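Local structure of universal stress protein (Pseudomonas aeruginosa UCBPP-PA14, 7MQ5) at residues 70-73 against 79-82. The protein is a universal stress protein of unknown function, probably linked to bacterial survival under stress. Numbering follows the deposited sequence.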
ATOM      1  N   ASN A  70      -0.199  20.119  -9.772  1.00 10.60           N
ATOM      2  CA  ASN A  70       1.068  20.856  -9.685  1.00 10.28           C
ATOM      3  C   ASN A  70       2.157  20.100 -10.440  1.00 10.55           C
ATOM      4  O   ASN A  70       2.088  18.879 -10.565  1.00 11.13           O
ATOM      5  CB  ASN A  70       1.515  21.065  -8.239  1.00 11.55           C
ATOM      6  CG  ASN A  70       2.618  22.093  -8.110  1.00 12.93           C
ATOM      7  OD1 ASN A  70       2.669  23.073  -8.856  1.00 14.99           O
ATOM      8  ND2 ASN A  70       3.491  21.892  -7.145  1.00 13.64           N
ATOM      9  N   GLN A  71       3.121  20.860 -10.922  1.00 11.13           N
ATOM     10  CA  GLN A  71       4.352  20.312 -11.506  1.00 11.49           C
ATOM     11  C   GLN A  71       5.488  20.809 -10.614  1.00 11.62           C
ATOM     12  O   GLN A  71       5.512  22.006 -10.303  1.00 13.61           O
ATOM     13  CB  GLN A  71       4.532  20.762 -12.949  1.00 12.34           C
ATOM     14  CG  GLN A  71       5.814  20.231 -13.553  1.00 13.27           C
ATOM     15  CD  GLN A  71       5.979  20.579 -15.009  1.00 14.83           C
ATOM     16  OE1 GLN A  71       5.044  21.043 -15.666  1.00 15.91           O
ATOM     17  NE2 GLN A  71       7.175  20.333 -15.521  1.00 15.16           N
ATOM     18  N   ALA A  72       6.375  19.914 -10.203  1.00 11.44           N
ATOM     19  CA  ALA A  72       7.472  20.286  -9.294  1.00 12.23           C
ATOM     20  C   ALA A  72       8.691  19.416  -9.565  1.00 12.27           C
ATOM     21  O   ALA A  72       8.582  18.360 -10.217  1.00 12.73           O
ATOM     22  CB  ALA A  72       7.016  20.114  -7.866  1.00 13.47           C
ATOM     23  N   TRP A  73       9.826  19.872  -9.061  1.00 12.94           N
ATOM     24  CA  TRP A  73      11.065  19.076  -9.146  1.00 13.67           C
ATOM     25  C   TRP A  73      12.075  19.617  -8.157  1.00 15.43           C
ATOM     26  O   TRP A  73      12.461  20.794  -8.289  1.00 17.67           O
ATOM     27  CB  TRP A  73      11.701  19.071 -10.543  1.00 15.18           C
ATOM     28  CG  TRP A  73      12.936  18.230 -10.503  1.00 16.20           C
ATOM     29  CD1 TRP A  73      14.215  18.627 -10.233  1.00 17.30           C
ATOM     30  CD2 TRP A  73      12.966  16.796 -10.550  1.00 15.15           C
ATOM     31  NE1 TRP A  73      15.040  17.538 -10.158  1.00 18.36           N
ATOM     32  CE2 TRP A  73      14.303  16.399 -10.348  1.00 17.25           C
ATOM     33  CE3 TRP A  73      12.001  15.811 -10.794  1.00 14.78           C
ATOM     34  CZ2 TRP A  73      14.691  15.058 -10.380  1.00 16.69           C
ATOM     35  CZ3 TRP A  73      12.388  14.490 -10.824  1.00 15.38           C
ATOM     36  CH2 TRP A  73      13.713  14.118 -10.612  1.00 16.71           C
ATOM     37  N   GLN A  79      12.024  12.510  -3.487  1.00 13.71           N
ATOM     38  CA  GLN A  79      11.994  13.722  -2.627  1.00 13.47           C
ATOM     39  C   GLN A  79      10.917  14.694  -3.117  1.00 12.59           C
ATOM     40  O   GLN A  79      10.262  15.341  -2.273  1.00 12.84           O
ATOM     41  CB  GLN A  79      13.373  14.362  -2.579  1.00 15.83           C
ATOM     42  CG  GLN A  79      14.322  13.584  -1.684  1.00 19.44           C
ATOM     43  CD  GLN A  79      15.725  14.111  -1.767  1.00 23.24           C
ATOM     44  OE1 GLN A  79      16.219  14.740  -0.836  1.00 31.27           O
ATOM     45  NE2 GLN A  79      16.350  13.905  -2.913  1.00 22.93           N
ATOM     46  N   THR A  80      10.730  14.788  -4.433  1.00 12.15           N
ATOM     47  CA  THR A  80       9.689  15.690  -4.988  1.00 11.75           C
ATOM     48  C   THR A  80       8.306  15.201  -4.536  1.00 10.53           C
ATOM     49  O   THR A  80       7.467  16.013  -4.095  1.00 11.39           O
ATOM     50  CB  THR A  80       9.787  15.756  -6.513  1.00 12.46           C
ATOM     51  OG1 THR A  80      11.080  16.231  -6.881  1.00 13.73           O
ATOM     52  CG2 THR A  80       8.733  16.654  -7.104  1.00 12.74           C
ATOM     53  N   ILE A  81       8.097  13.891  -4.610  1.00 11.03           N
ATOM     54  CA  ILE A  81       6.801  13.300  -4.183  1.00 10.96           C
ATOM     55  C   ILE A  81       6.567  13.551  -2.688  1.00 10.99           C
ATOM     56  O   ILE A  81       5.463  13.991  -2.317  1.00 10.78           O
ATOM     57  CB  ILE A  81       6.784  11.800  -4.515  1.00 10.59           C
ATOM     58  CG1 ILE A  81       6.879  11.590  -6.026  1.00 11.58           C
ATOM     59  CG2 ILE A  81       5.553  11.138  -3.929  1.00 10.45           C
ATOM     60  CD1 ILE A  81       7.159  10.175  -6.441  1.00 11.96           C
ATOM     61  N   ILE A  82       7.554  13.252  -1.840  1.00 11.34           N
ATOM     62  CA  ILE A  82       7.335  13.447  -0.377  1.00 11.93           C
ATOM     63  C   ILE A  82       7.156  14.941  -0.066  1.00 11.93           C
ATOM     64  O   ILE A  82       6.281  15.268   0.756  1.00 12.55           O
ATOM     65  CB  ILE A  82       8.457  12.768   0.426  1.00 12.73           C
ATOM     66  CG1 ILE A  82       8.358  11.247   0.269  1.00 14.00           C
ATOM     67  CG2 ILE A  82       8.428  13.195   1.887  1.00 14.11           C
ATOM     68  CD1 ILE A  82       9.546  10.484   0.787  1.00 16.46           C
TER
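Thr-80 is the one residue of 79-82 that touches segment 70-73, and its two branches divide the work. The methyl CG2 goes to Ala-72 and the hydroxyl OG1 goes to Trp-73. The tight part is at CG2. Thr-80 CG2 lies 3.9 Å from Ala-72 CB. The carbonyl O of Ala-72 is 3.6 Å from Thr-80 CG2. CG2 stands anti to the backbone N of Thr-80, while OG1 sits beside that N (chi1 -59°). This rotation turns the methyl to the end of the strand and leaves the hydroxyl facing the loop. There Thr-80 OG1 is 3.6 Å from Trp-73 CA, at van der Waals range. The hydroxyl is buried but has polar partners: it hydrogen-bonds to the backbone O of Ser-76, one turn back, and to the backbone N of Lys-74. Thr-80 thus ties the first turn of the helix to the loop that leads into it. Asn-70 ND2 adds a second link between strand and helix, a hydrogen bond to Glu-84 OE2.

The parallel strand order 67-72, 37-43, 9-13, 92-96, 123-126 is consistent with a HUP-like alpha/beta unit. Strand 67-72 is the outermost strand at one end of the sheet, and helix 77-88 is the crossover from it to strand 92-96. Strand 37-43 touches both sides of the contact, with Leu-41 against Ala-72 and Cys-43 against Thr-80. Next along the helix, Ile-81 packs into the core on Leu-11, Val-13 and Ile-93.

The loose side is at the indole. Trp-73 is exposed, and its CB points away from the helix. The ring crosses the Thr-80 side chain at about a right angle. OG1 of Thr-80 lies over one face, displaced to the rim, 4.0 Å from CE3 of Trp-73. Only the CD2-CE3 side of the indole comes near Thr-80.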